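Local structure of adenine phosphoribosyltransferase (Leishmania donovani, 1QB7) at residues S19-K24 with P51-A56; K24-Y29 with S45-S50; G108-S113 with V127-Y132; I135-R140 with A163-V168; V168-S173 with K198-L203. The protein probably catalyses the purine-salvage transfer of a phosphoribosyl group from 5-phospho-alpha-D-ribose 1-diphosphate to adenine, giving AMP and diphosphate. One frame throughout, in Å; residues are numbered along the deposited sequence.

Contact 1. Residues S19-K24 with P51-A56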
# COMPACT_ATOMS: atom_id res chain seq x y z
N SER A 19 19.21 8.32 8.12
CA SER A 19 19.05 7.75 9.45
C SER A 19 18.60 8.83 10.44
O SER A 19 17.74 8.60 11.30
CB SER A 19 20.38 7.15 9.92
OG SER A 19 20.29 6.73 11.26
N GLN A 20 19.20 10.01 10.29
CA GLN A 20 18.90 11.16 11.12
C GLN A 20 17.47 11.63 10.90
O GLN A 20 16.76 11.95 11.85
CB GLN A 20 19.86 12.30 10.77
CG GLN A 20 21.33 11.99 11.03
CD GLN A 20 21.69 12.13 12.48
OE1 GLN A 20 22.37 13.08 12.87
NE2 GLN A 20 21.22 11.19 13.31
N LEU A 21 17.06 11.69 9.63
CA LEU A 21 15.73 12.14 9.26
C LEU A 21 14.66 11.20 9.79
O LEU A 21 13.61 11.63 10.25
CB LEU A 21 15.65 12.27 7.74
CG LEU A 21 14.58 13.14 7.09
CD1 LEU A 21 14.43 14.46 7.82
CD2 LEU A 21 14.96 13.38 5.65
N LEU A 22 14.95 9.90 9.75
CA LEU A 22 14.03 8.88 10.25
C LEU A 22 13.86 9.00 11.76
O LEU A 22 12.75 8.90 12.28
CB LEU A 22 14.53 7.48 9.89
CG LEU A 22 14.36 7.08 8.43
CD1 LEU A 22 15.14 5.81 8.14
CD2 LEU A 22 12.89 6.89 8.12
N LYS A 23 14.97 9.21 12.46
CA LYS A 23 14.95 9.36 13.91
C LYS A 23 14.13 10.60 14.30
O LYS A 23 13.43 10.60 15.31
CB LYS A 23 16.39 9.46 14.41
CG LYS A 23 16.56 9.63 15.91
CD LYS A 23 18.04 9.86 16.21
CE LYS A 23 18.30 10.24 17.66
NZ LYS A 23 17.97 9.14 18.61
N LYS A 24 14.22 11.63 13.47
CA LYS A 24 13.51 12.89 13.70
C LYS A 24 12.02 12.78 13.38
O LYS A 24 11.19 13.29 14.13
CB LYS A 24 14.15 13.99 12.85
CG LYS A 24 13.47 15.35 12.91
CD LYS A 24 14.07 16.31 11.89
CE LYS A 24 13.26 17.60 11.75
NZ LYS A 24 13.26 18.43 12.99
N PRO A 51 7.16 14.51 3.75
CA PRO A 51 7.65 14.58 2.37
C PRO A 51 9.16 14.41 2.23
O PRO A 51 9.63 13.65 1.39
CB PRO A 51 7.20 15.97 1.93
CG PRO A 51 5.93 16.15 2.66
CD PRO A 51 6.28 15.65 4.04
N GLU A 52 9.91 15.10 3.08
CA GLU A 52 11.36 15.03 3.03
C GLU A 52 11.87 13.63 3.38
O GLU A 52 12.79 13.12 2.74
CB GLU A 52 11.99 16.07 3.97
CG GLU A 52 13.48 16.26 3.75
CD GLU A 52 14.15 17.15 4.80
OE1 GLU A 52 13.50 17.51 5.81
OE2 GLU A 52 15.34 17.47 4.61
N THR A 53 11.24 12.99 4.36
CA THR A 53 11.66 11.65 4.77
C THR A 53 11.32 10.61 3.70
O THR A 53 12.15 9.76 3.38
CB THR A 53 11.05 11.25 6.13
OG1 THR A 53 11.27 12.29 7.08
CG2 THR A 53 11.69 9.97 6.66
N LEU A 54 10.13 10.70 3.13
CA LEU A 54 9.71 9.76 2.10
C LEU A 54 10.66 9.86 0.90
O LEU A 54 11.11 8.84 0.36
CB LEU A 54 8.27 10.04 1.68
CG LEU A 54 7.54 8.95 0.90
CD1 LEU A 54 7.39 7.68 1.74
CD2 LEU A 54 6.17 9.47 0.51
N LYS A 55 10.99 11.09 0.52
CA LYS A 55 11.89 11.33 -0.61
C LYS A 55 13.30 10.78 -0.32
O LYS A 55 13.93 10.19 -1.19
CB LYS A 55 11.95 12.82 -0.93
CG LYS A 55 12.74 13.13 -2.19
CD LYS A 55 12.80 14.61 -2.47
CE LYS A 55 13.73 14.89 -3.64
NZ LYS A 55 13.82 16.35 -3.97
N ALA A 56 13.76 10.96 0.92
CA ALA A 56 15.08 10.48 1.31
C ALA A 56 15.17 8.96 1.20
O ALA A 56 16.18 8.42 0.75
CB ALA A 56 15.40 10.93 2.73

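Contact 2. Residues K24-Y29 with S45-S50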
# COMPACT_ATOMS: atom_id res chain seq x y z
N LYS A 24 14.22 11.63 13.47
CA LYS A 24 13.51 12.89 13.70
C LYS A 24 12.02 12.78 13.38
O LYS A 24 11.19 13.29 14.13
CB LYS A 24 14.15 13.99 12.85
CG LYS A 24 13.47 15.35 12.91
CD LYS A 24 14.07 16.31 11.89
CE LYS A 24 13.26 17.60 11.75
NZ LYS A 24 13.26 18.43 12.99
N SER A 25 11.70 12.08 12.30
CA SER A 25 10.31 11.92 11.85
C SER A 25 9.47 10.86 12.56
O SER A 25 8.29 11.10 12.83
CB SER A 25 10.26 11.63 10.35
OG SER A 25 10.88 12.67 9.62
N TYR A 26 10.05 9.71 12.86
CA TYR A 26 9.30 8.63 13.49
C TYR A 26 8.53 8.99 14.76
O TYR A 26 8.98 9.79 15.58
CB TYR A 26 10.20 7.43 13.79
CG TYR A 26 9.98 6.23 12.88
CD1 TYR A 26 8.72 5.64 12.77
CD2 TYR A 26 11.03 5.70 12.13
CE1 TYR A 26 8.51 4.54 11.92
CE2 TYR A 26 10.83 4.60 11.29
CZ TYR A 26 9.57 4.03 11.19
OH TYR A 26 9.37 2.98 10.33
N ARG A 27 7.33 8.42 14.86
CA ARG A 27 6.49 8.59 16.04
C ARG A 27 5.98 7.21 16.40
O ARG A 27 5.58 6.44 15.53
CB ARG A 27 5.29 9.52 15.77
CG ARG A 27 5.65 10.98 15.61
CD ARG A 27 6.29 11.55 16.86
NE ARG A 27 6.63 12.97 16.71
CZ ARG A 27 7.73 13.43 16.11
NH1 ARG A 27 8.63 12.59 15.61
NH2 ARG A 27 7.93 14.73 16.02
N TRP A 28 6.08 6.88 17.68
CA TRP A 28 5.59 5.59 18.17
C TRP A 28 4.48 5.84 19.17
O TRP A 28 4.40 6.91 19.79
CB TRP A 28 6.72 4.75 18.77
CG TRP A 28 7.40 5.34 19.97
CD1 TRP A 28 8.60 5.99 20.00
CD2 TRP A 28 6.94 5.29 21.33
NE1 TRP A 28 8.92 6.34 21.29
CE2 TRP A 28 7.93 5.92 22.13
CE3 TRP A 28 5.80 4.76 21.96
CZ2 TRP A 28 7.80 6.03 23.52
CZ3 TRP A 28 5.68 4.88 23.34
CH2 TRP A 28 6.68 5.51 24.11
N TYR A 29 3.61 4.84 19.33
CA TYR A 29 2.48 4.95 20.24
C TYR A 29 2.38 3.74 21.15
O TYR A 29 2.68 2.62 20.74
CB TYR A 29 1.17 5.07 19.44
CG TYR A 29 1.11 6.28 18.54
CD1 TYR A 29 1.76 6.29 17.30
CD2 TYR A 29 0.44 7.44 18.94
CE1 TYR A 29 1.74 7.41 16.49
CE2 TYR A 29 0.41 8.57 18.13
CZ TYR A 29 1.07 8.55 16.91
OH TYR A 29 1.07 9.67 16.13
N SER A 45 2.79 6.13 9.25
CA SER A 45 2.25 7.42 8.83
C SER A 45 3.19 8.57 9.16
O SER A 45 3.21 9.58 8.46
CB SER A 45 0.89 7.69 9.47
OG SER A 45 -0.10 6.83 8.94
N SER A 46 3.96 8.44 10.25
CA SER A 46 4.90 9.49 10.62
C SER A 46 5.99 9.61 9.55
O SER A 46 6.67 10.62 9.46
CB SER A 46 5.52 9.21 12.00
OG SER A 46 6.27 8.02 11.98
N ILE A 47 6.14 8.56 8.75
CA ILE A 47 7.13 8.55 7.68
C ILE A 47 6.50 9.04 6.37
O ILE A 47 7.03 9.96 5.73
CB ILE A 47 7.74 7.13 7.49
CG1 ILE A 47 8.43 6.68 8.79
CG2 ILE A 47 8.70 7.09 6.31
CD1 ILE A 47 9.34 7.75 9.42
N THR A 48 5.36 8.45 5.99
CA THR A 48 4.68 8.81 4.74
C THR A 48 4.13 10.24 4.74
O THR A 48 3.97 10.83 3.68
CB THR A 48 3.54 7.81 4.35
OG1 THR A 48 2.46 7.92 5.29
CG2 THR A 48 4.05 6.38 4.34
N GLU A 49 3.85 10.79 5.91
CA GLU A 49 3.34 12.16 6.01
C GLU A 49 4.48 13.19 6.00
O GLU A 49 4.24 14.39 5.99
CB GLU A 49 2.48 12.34 7.26
CG GLU A 49 1.13 11.66 7.17
CD GLU A 49 0.32 11.76 8.45
OE1 GLU A 49 0.50 12.73 9.21
OE2 GLU A 49 -0.51 10.87 8.70
N SER A 50 5.71 12.70 6.02
CA SER A 50 6.89 13.55 5.99
C SER A 50 7.48 13.50 4.58
O SER A 50 8.18 12.55 4.22
CB SER A 50 7.93 13.08 7.01
OG SER A 50 9.17 13.73 6.80

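Contact 3. Residues G108-S113 with V127-Y132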
# COMPACT_ATOMS: atom_id res chain seq x y z
N GLY A 108 -5.83 -14.29 -9.39
CA GLY A 108 -5.13 -15.27 -10.20
C GLY A 108 -4.80 -16.56 -9.46
O GLY A 108 -5.30 -16.80 -8.36
N LEU A 109 -4.03 -17.44 -10.11
CA LEU A 109 -3.61 -18.67 -9.46
C LEU A 109 -2.55 -18.21 -8.48
O LEU A 109 -1.63 -17.48 -8.85
CB LEU A 109 -2.98 -19.64 -10.45
CG LEU A 109 -3.89 -20.24 -11.51
CD1 LEU A 109 -3.10 -21.24 -12.32
CD2 LEU A 109 -5.08 -20.90 -10.83
N LEU A 110 -2.66 -18.63 -7.23
CA LEU A 110 -1.71 -18.20 -6.21
C LEU A 110 -0.84 -19.30 -5.65
O LEU A 110 -1.13 -20.48 -5.80
CB LEU A 110 -2.46 -17.56 -5.04
CG LEU A 110 -3.58 -16.55 -5.29
CD1 LEU A 110 -4.17 -16.15 -3.95
CD2 LEU A 110 -3.06 -15.33 -6.05
N ILE A 111 0.25 -18.88 -5.02
CA ILE A 111 1.18 -19.77 -4.34
C ILE A 111 1.09 -19.30 -2.89
O ILE A 111 1.24 -18.11 -2.64
CB ILE A 111 2.65 -19.58 -4.80
CG1 ILE A 111 2.77 -19.75 -6.32
CG2 ILE A 111 3.56 -20.58 -4.07
CD1 ILE A 111 4.16 -19.51 -6.85
N ARG A 112 0.81 -20.20 -1.95
CA ARG A 112 0.72 -19.81 -0.54
C ARG A 112 1.93 -20.25 0.27
O ARG A 112 2.54 -21.28 -0.02
CB ARG A 112 -0.56 -20.35 0.11
CG ARG A 112 -0.59 -21.85 0.30
CD ARG A 112 -1.76 -22.27 1.19
NE ARG A 112 -1.78 -23.71 1.44
CZ ARG A 112 -2.48 -24.58 0.72
NH1 ARG A 112 -3.24 -24.15 -0.29
NH2 ARG A 112 -2.44 -25.87 1.01
N SER A 113 2.29 -19.45 1.28
CA SER A 113 3.43 -19.76 2.14
C SER A 113 3.08 -20.83 3.17
O SER A 113 1.91 -21.17 3.36
CB SER A 113 3.93 -18.49 2.84
OG SER A 113 2.96 -17.97 3.73
N VAL A 127 -0.72 -16.97 6.57
CA VAL A 127 -0.42 -17.64 5.31
C VAL A 127 -0.51 -16.52 4.28
O VAL A 127 -1.55 -15.87 4.15
CB VAL A 127 -1.46 -18.73 5.00
CG1 VAL A 127 -1.20 -19.34 3.62
CG2 VAL A 127 -1.43 -19.81 6.07
N MET A 128 0.61 -16.24 3.61
CA MET A 128 0.66 -15.18 2.60
C MET A 128 0.83 -15.77 1.20
O MET A 128 1.29 -16.90 1.05
CB MET A 128 1.78 -14.20 2.93
CG MET A 128 1.59 -13.48 4.27
SD MET A 128 0.16 -12.38 4.30
CE MET A 128 0.82 -10.98 3.42
N THR A 129 0.47 -14.99 0.18
CA THR A 129 0.56 -15.45 -1.20
C THR A 129 1.07 -14.42 -2.20
O THR A 129 1.20 -13.23 -1.90
CB THR A 129 -0.85 -15.88 -1.75
OG1 THR A 129 -1.66 -14.71 -1.94
CG2 THR A 129 -1.56 -16.82 -0.80
N ILE A 130 1.37 -14.92 -3.40
CA ILE A 130 1.78 -14.12 -4.55
C ILE A 130 1.15 -14.89 -5.71
O ILE A 130 0.89 -16.09 -5.59
CB ILE A 130 3.33 -14.04 -4.79
CG1 ILE A 130 3.92 -15.43 -5.02
CG2 ILE A 130 4.02 -13.25 -3.68
CD1 ILE A 130 5.35 -15.39 -5.48
N ARG A 131 0.86 -14.20 -6.80
CA ARG A 131 0.27 -14.86 -7.95
C ARG A 131 1.34 -15.75 -8.59
O ARG A 131 2.50 -15.36 -8.71
CB ARG A 131 -0.24 -13.84 -8.97
CG ARG A 131 -1.10 -14.46 -10.08
CD ARG A 131 -1.39 -13.48 -11.21
NE ARG A 131 -0.18 -13.13 -11.95
CZ ARG A 131 0.55 -12.04 -11.74
NH1 ARG A 131 0.20 -11.15 -10.80
NH2 ARG A 131 1.64 -11.82 -12.46
N TYR A 132 0.94 -16.96 -8.93
CA TYR A 132 1.83 -17.93 -9.56
C TYR A 132 2.37 -17.32 -10.85
O TYR A 132 1.61 -16.89 -11.71
CB TYR A 132 1.03 -19.19 -9.89
CG TYR A 132 1.83 -20.31 -10.51
CD1 TYR A 132 2.02 -20.38 -11.89
CD2 TYR A 132 2.39 -21.30 -9.71
CE1 TYR A 132 2.74 -21.42 -12.46
CE2 TYR A 132 3.12 -22.35 -10.27
CZ TYR A 132 3.28 -22.41 -11.64
OH TYR A 132 3.98 -23.46 -12.20

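Contact 4. Residues I135-R140 with A163-V168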
# COMPACT_ATOMS: atom_id res chain seq x y z
N ILE A 135 6.78 -13.97 -10.36
CA ILE A 135 8.24 -13.98 -10.28
C ILE A 135 8.65 -15.30 -10.91
O ILE A 135 8.12 -16.36 -10.58
CB ILE A 135 8.78 -13.91 -8.83
CG1 ILE A 135 8.19 -12.71 -8.08
CG2 ILE A 135 10.28 -13.90 -8.82
CD1 ILE A 135 8.43 -12.76 -6.59
N GLY A 136 9.56 -15.23 -11.87
CA GLY A 136 9.99 -16.44 -12.54
C GLY A 136 11.39 -16.88 -12.17
O GLY A 136 12.06 -16.26 -11.35
N LYS A 137 11.80 -17.99 -12.79
CA LYS A 137 13.13 -18.55 -12.59
C LYS A 137 14.15 -17.49 -12.98
O LYS A 137 13.99 -16.80 -13.99
CB LYS A 137 13.30 -19.79 -13.46
CG LYS A 137 14.67 -20.43 -13.41
CD LYS A 137 14.67 -21.70 -14.26
CE LYS A 137 16.02 -22.40 -14.23
NZ LYS A 137 16.01 -23.58 -15.14
N GLY A 138 15.18 -17.34 -12.15
CA GLY A 138 16.21 -16.36 -12.45
C GLY A 138 15.96 -14.97 -11.88
O GLY A 138 16.88 -14.15 -11.90
N SER A 139 14.75 -14.70 -11.39
CA SER A 139 14.43 -13.39 -10.82
C SER A 139 15.22 -13.13 -9.55
O SER A 139 15.51 -14.05 -8.78
CB SER A 139 12.94 -13.29 -10.49
OG SER A 139 12.12 -13.47 -11.63
N ARG A 140 15.60 -11.87 -9.36
CA ARG A 140 16.34 -11.45 -8.17
C ARG A 140 15.40 -10.45 -7.51
O ARG A 140 15.24 -9.32 -7.98
CB ARG A 140 17.68 -10.84 -8.58
CG ARG A 140 18.61 -11.87 -9.24
CD ARG A 140 19.92 -11.26 -9.71
NE ARG A 140 19.72 -10.25 -10.76
CZ ARG A 140 19.55 -10.52 -12.05
NH1 ARG A 140 19.54 -11.78 -12.49
NH2 ARG A 140 19.38 -9.53 -12.92
N ALA A 163 10.18 -20.91 -3.80
CA ALA A 163 9.24 -21.77 -4.52
C ALA A 163 9.08 -21.34 -5.97
O ALA A 163 8.76 -22.15 -6.84
CB ALA A 163 7.90 -21.79 -3.82
N SER A 164 9.30 -20.05 -6.23
CA SER A 164 9.20 -19.49 -7.58
C SER A 164 10.47 -19.74 -8.39
O SER A 164 10.57 -19.31 -9.54
CB SER A 164 8.94 -17.99 -7.50
OG SER A 164 7.67 -17.74 -6.94
N ASP A 165 11.43 -20.42 -7.78
CA ASP A 165 12.71 -20.74 -8.41
C ASP A 165 13.51 -19.45 -8.64
O ASP A 165 14.26 -19.33 -9.61
CB ASP A 165 12.47 -21.49 -9.73
CG ASP A 165 13.64 -22.39 -10.13
OD1 ASP A 165 14.67 -22.42 -9.42
OD2 ASP A 165 13.52 -23.09 -11.16
N ALA A 166 13.35 -18.50 -7.73
CA ALA A 166 14.04 -17.21 -7.80
C ALA A 166 14.91 -17.04 -6.55
O ALA A 166 14.88 -17.86 -5.64
CB ALA A 166 13.02 -16.08 -7.89
N VAL A 167 15.69 -15.96 -6.52
CA VAL A 167 16.55 -15.69 -5.37
C VAL A 167 16.21 -14.35 -4.73
O VAL A 167 15.76 -13.41 -5.39
CB VAL A 167 18.08 -15.73 -5.72
CG1 VAL A 167 18.49 -17.12 -6.16
CG2 VAL A 167 18.41 -14.71 -6.79
N VAL A 168 16.37 -14.30 -3.41
CA VAL A 168 16.12 -13.09 -2.63
C VAL A 168 17.40 -12.25 -2.61
O VAL A 168 18.48 -12.75 -2.29
CB VAL A 168 15.73 -13.45 -1.17
CG1 VAL A 168 15.72 -12.20 -0.28
CG2 VAL A 168 14.37 -14.13 -1.15
O HOH W 1 5.97 -17.39 -9.15

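Contact 5. Residues V168-S173 with K198-L203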
# COMPACT_ATOMS: atom_id res chain seq x y z
N VAL A 168 16.37 -14.30 -3.41
CA VAL A 168 16.12 -13.09 -2.63
C VAL A 168 17.40 -12.25 -2.61
O VAL A 168 18.48 -12.75 -2.29
CB VAL A 168 15.73 -13.45 -1.17
CG1 VAL A 168 15.72 -12.20 -0.28
CG2 VAL A 168 14.37 -14.13 -1.15
N VAL A 169 17.27 -10.99 -3.02
CA VAL A 169 18.41 -10.07 -3.03
C VAL A 169 18.68 -9.70 -1.58
O VAL A 169 19.79 -9.87 -1.08
CB VAL A 169 18.09 -8.78 -3.83
CG1 VAL A 169 19.20 -7.75 -3.67
CG2 VAL A 169 17.93 -9.13 -5.30
N GLU A 170 17.63 -9.25 -0.90
CA GLU A 170 17.70 -8.87 0.50
C GLU A 170 16.31 -8.50 1.01
O GLU A 170 15.40 -8.22 0.23
CB GLU A 170 18.64 -7.67 0.69
CG GLU A 170 18.17 -6.40 -0.00
CD GLU A 170 19.25 -5.36 -0.17
OE1 GLU A 170 20.45 -5.71 -0.10
OE2 GLU A 170 18.91 -4.19 -0.38
N MET A 171 16.16 -8.56 2.33
CA MET A 171 14.92 -8.19 3.00
C MET A 171 15.20 -6.80 3.54
O MET A 171 16.11 -6.63 4.36
CB MET A 171 14.63 -9.15 4.15
CG MET A 171 13.48 -8.73 5.07
SD MET A 171 11.85 -8.68 4.30
CE MET A 171 11.10 -7.30 5.17
N VAL A 172 14.49 -5.80 3.04
CA VAL A 172 14.69 -4.42 3.50
C VAL A 172 13.51 -3.89 4.30
O VAL A 172 12.35 -4.16 3.99
CB VAL A 172 15.02 -3.45 2.31
CG1 VAL A 172 13.97 -3.54 1.24
CG2 VAL A 172 15.13 -2.00 2.81
N SER A 173 13.83 -3.19 5.38
CA SER A 173 12.82 -2.59 6.24
C SER A 173 13.27 -1.18 6.63
O SER A 173 14.46 -0.89 6.66
CB SER A 173 12.57 -3.45 7.49
OG SER A 173 13.73 -3.61 8.27
N LYS A 198 20.31 -11.78 3.23
CA LYS A 198 20.72 -10.50 3.79
C LYS A 198 19.53 -9.66 4.25
O LYS A 198 18.51 -9.56 3.57
CB LYS A 198 21.55 -9.71 2.78
CG LYS A 198 21.98 -8.37 3.32
CD LYS A 198 22.68 -7.51 2.29
CE LYS A 198 24.03 -8.06 1.90
NZ LYS A 198 24.72 -7.15 0.96
N PHE A 199 19.67 -9.08 5.44
CA PHE A 199 18.65 -8.21 6.02
C PHE A 199 19.25 -6.82 6.16
O PHE A 199 20.37 -6.68 6.66
CB PHE A 199 18.25 -8.69 7.42
CG PHE A 199 17.39 -9.92 7.42
CD1 PHE A 199 17.96 -11.19 7.43
CD2 PHE A 199 16.00 -9.81 7.40
CE1 PHE A 199 17.17 -12.33 7.43
CE2 PHE A 199 15.19 -10.94 7.39
CZ PHE A 199 15.78 -12.21 7.40
N ILE A 200 18.55 -5.80 5.67
CA ILE A 200 19.03 -4.43 5.82
C ILE A 200 17.90 -3.56 6.39
O ILE A 200 16.73 -3.75 6.06
CB ILE A 200 19.57 -3.79 4.51
CG1 ILE A 200 18.45 -3.61 3.49
CG2 ILE A 200 20.71 -4.62 3.93
CD1 ILE A 200 18.75 -2.58 2.43
N SER A 201 18.27 -2.67 7.30
CA SER A 201 17.32 -1.75 7.93
C SER A 201 17.92 -0.35 7.90
O SER A 201 19.14 -0.19 7.96
CB SER A 201 17.05 -2.17 9.38
OG SER A 201 16.03 -1.38 9.95
N LEU A 202 17.06 0.66 7.81
CA LEU A 202 17.50 2.05 7.77
C LEU A 202 17.61 2.67 9.17
O LEU A 202 18.36 3.62 9.37
CB LEU A 202 16.57 2.87 6.89
CG LEU A 202 16.34 2.32 5.48
CD1 LEU A 202 15.29 3.15 4.76
CD2 LEU A 202 17.65 2.27 4.70
N LEU A 203 16.86 2.12 10.12
CA LEU A 203 16.87 2.62 11.49
C LEU A 203 16.49 1.52 12.47
O LEU A 203 15.66 0.67 12.17
CB LEU A 203 15.89 3.78 11.64
CG LEU A 203 15.96 4.55 12.97
CD1 LEU A 203 17.17 5.48 12.95
CD2 LEU A 203 14.69 5.36 13.20
O HOH W 2 20.40 -12.13 0.37
O HOH W 3 22.62 -7.07 -1.17
O HOH W 4 15.08 -5.84 7.47

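Contact 1. Residues S19-K24 with P51-A56
Glu52 meets Leu21 at the start of the contact, the two side chains crossing at about a right angle. CG of Glu52 lies 3.8 Å from CD2 of Leu21, while OE1 of Glu52 comes near CD1 of the same leucine. With its CG anti to the backbone N (chi1 -168°) and the rest of the chain extended, the glutamate runs out along the exposed border of the groove between the helices. Its backbone joins in as well: CD2 of Leu21 lies 3.6 Å from O of Glu52, a carbonyl already engaged by the helical bond from N of Ala56.

Thr53 follows, sliding past Leu21 in the opposite direction. Its two branches do separate work. OG1 sits 3.4 Å from CG of Leu21, and CG2 packs against CD2 of Leu22 at 3.6 Å. Because OG1 is also hydrogen-bonded to the hydroxyls of Ser50 and Ser25, the polar branch is satisfied although the residue is buried.

One turn later, CB of Ala56 meets CD2 of Leu21 at 3.8 Å and completes the bed for this leucine. The short helical segments run roughly antiparallel, their axes 9.7 Å apart at closest approach and their directions 142° apart. They join the N-terminal helix 17-25 to helix 51-67 of the phosphoribosyltransferase domain; on that second helix Leu54 and Lys55 pack on Val91 of the second subunit.

Leu21 therefore carries most of an interface held by van der Waals contact, in which OG1 of Thr53 and O of Glu52 touch the leucine while bonded to other groups.

Contact 2. Residues K24-Y29 with S45-S50
Ile47 covers one face of the Tyr26 ring in a CH-pi contact, formed where helix 17-25 ends and the chain leaves helical backbone angles at Tyr26. CD1 of Ile47 stands 3.7 Å from the centroid of the Tyr26 ring, 8° off its normal, and CG1 lies 3.8 Å from CZ of the same ring. The isoleucine thus spreads from the centre of the ring toward its hydroxyl-bearing end.

Beside this CH-pi contact, Ser46 fits into the turn of the chain. CB of Ser46 rests 3.5 Å from O of Ser25. OG of Ser46 accepts a weak hydrogen bond from N of Arg27 at 3.1 Å, while its stronger polar partner is O of Asp43.

Further out, Ser50 holds the N-cap position before helix 51-67, and Glu49 forms a salt bridge to Arg131 of the second subunit. The Tyr26 side chain is also about 4 Å from those of Ala42 and Val147, both of which bind AMP, placing the contact next to the nucleotide pocket.

What holds the turn that carries Tyr26 and the amide of Arg27 is the arginine itself, whose NH1 donates to O of Lys24 at 3.0 Å and to O of Tyr26 at 2.8 Å, both acceptors lying in the guanidinium plane.

Contact 3. Residues G108-S113 with V127-Y132
Ile111 and Tyr132 pack together on one flank of a two-stranded antiparallel arrangement, CG1 of Ile111 lying 3.7 Å from CD2 of Tyr132. The isoleucine loses more surface to the contact than any other residue here. Its backbone forms a hydrogen-bonded pair with Ile130: N of Ile111 donates to O of Ile130 at 2.9 Å, and the return bond from N of Ile130 to O of Ile111 is longer, 3.3 Å. The side chains of Ile111 and Ile130 share a face of the sheet, where both touch Leu160 of helix 152-163.

Tyr132 closes one end. Its N donates to O of Leu109, and its CB also lies against that carbonyl, 3.3 Å from O of Leu109. The phenol continues outward to Glu233 of the second subunit, which its OH meets in a hydrogen bond.

Ser113 fastens the other end in a different way. N of Ser113 donates to O of Met128 at 2.7 Å, but the reciprocal bond uses the side chain: N of Met128 donates to OG of Ser113 at 2.9 Å. A chi1 of 65°, with OG between the backbone N and the carbonyl carbon, turns the hydroxyl to this amide; OG is also hydrogen-bonded to Ser156.

The strands flank a long connection containing unmodelled residues, consistent with the flexible loop of type I phosphoribosyltransferases. Residues 110-112 also pair in parallel with a strand of the second subunit. Backbone bonds therefore set the register of the strands, while a serine hydroxyl takes the place of a carbonyl where regular pairing ends.

Contact 4. Residues I135-R140 with A163-V168
Lys137 lies side by side with Asp165, both pointing the same way, and its methylenes run alongside one carboxylate oxygen: CD of Lys137 is 3.6 Å from OD2 of Asp165. The charged ends do not meet, NZ of Lys137 remaining 4.7 Å from that oxygen, so any attraction between them acts at a distance. The carbonyl of Asp165 faces the opposite backbone, with a CA-H...O contact of 3.3 Å from CA of Lys137 to O of Asp165 and a weak hydrogen bond from N of Gly138.

Ala166 lies against the base of a type II beta turn running from Gly136 to Ser139. Its CB comes within 3.3 Å of O of Ser139 and also touches O of Gly136. The turn is pinned internally, since O of Gly136 accepts from both N and OG of Ser139 on the same face of its plane; the hydroxyl bond is 2.8 Å from OG of Ser139 to O of Gly136. A water donates to both O of Ile135 and OG of Ser164, and that hydroxyl is also hydrogen-bonded to O of Leu160.

Regular pairing begins beyond the turn: N of Val167 donates to O of Ser139 at 3.0 Å with an N-H...O angle of 174°. Alongside, CG of Arg140 packs on CG2 of Val167 at 3.8 Å.

Asp165, at positive phi, forms the Schellman motif that ends helix 152-163. That helix links the parallel neighbours 140-145 and 167-173 in a beta-alpha-beta crossover, and the contact joins the starts of the two strands, with Ala166 and Val168 resting on Val161 of the helix.

Contact 5. Residues V168-S173 with K198-L203
A chi1 of 66° puts CG1 of Ile200 between its backbone N and carbonyl carbon, against CB of Val172 at 3.6 Å. A similar first torsion (chi1 64°) places CG of Glu170; the chain beyond is extended, and OE2 of Glu170 lies 3.2 Å from CD1 of Ile200. On the other face of the sheet, CG of Met171 lies 3.6 Å from CD2 of Phe199; the side chain of Met171 is about 4 Å from that of Asp145, which binds magnesium.

The backbones pair in parallel, the N-to-C directions of the short strand segments 31° apart. N of Met171 donates to O of Lys198 at 2.8 Å, N of Ile200 to O of Met171 at 2.9 Å, and N of Ser173 to O of Ile200 at 3.0 Å, the alternation expected of parallel strands. These are inner strands of the central sheet of the phosphoribosyltransferase fold, with 140-145 bonded to the far side of 168-173.

Glu170 is tied by OE2 to Arg64 and Tyr65 of helix 51-67, and a water links its OE1 (2.8 Å) with NZ of Lys198. The buried carboxylate thus sits against an apolar methyl yet is matched by a cation, a phenol and water, which would favour its charged form.

In the fold
Contact 5 is the buried one, joining inner strands of the main sheet; the others are only partly buried, and contacts 1 to 4 all touch the second subunit. Contacts 4 and 5 share strand 167-173, loop and turn bonding at its start giving way to regular parallel pairing further along. Contacts 1 and 2 share helix 17-25 and touch each other, contact 2 being nested within the chain segment closed by contact 1; there side-chain packing dominates. Leu22 of contact 1 also packs on Leu202 of contact 5. Contact 3, antiparallel and backbone-bonded, lies across the chain's centre from contacts 1 and 2, about 33 Å from contact 1 between centres, but touches contact 4 through Ile130 and Ser164.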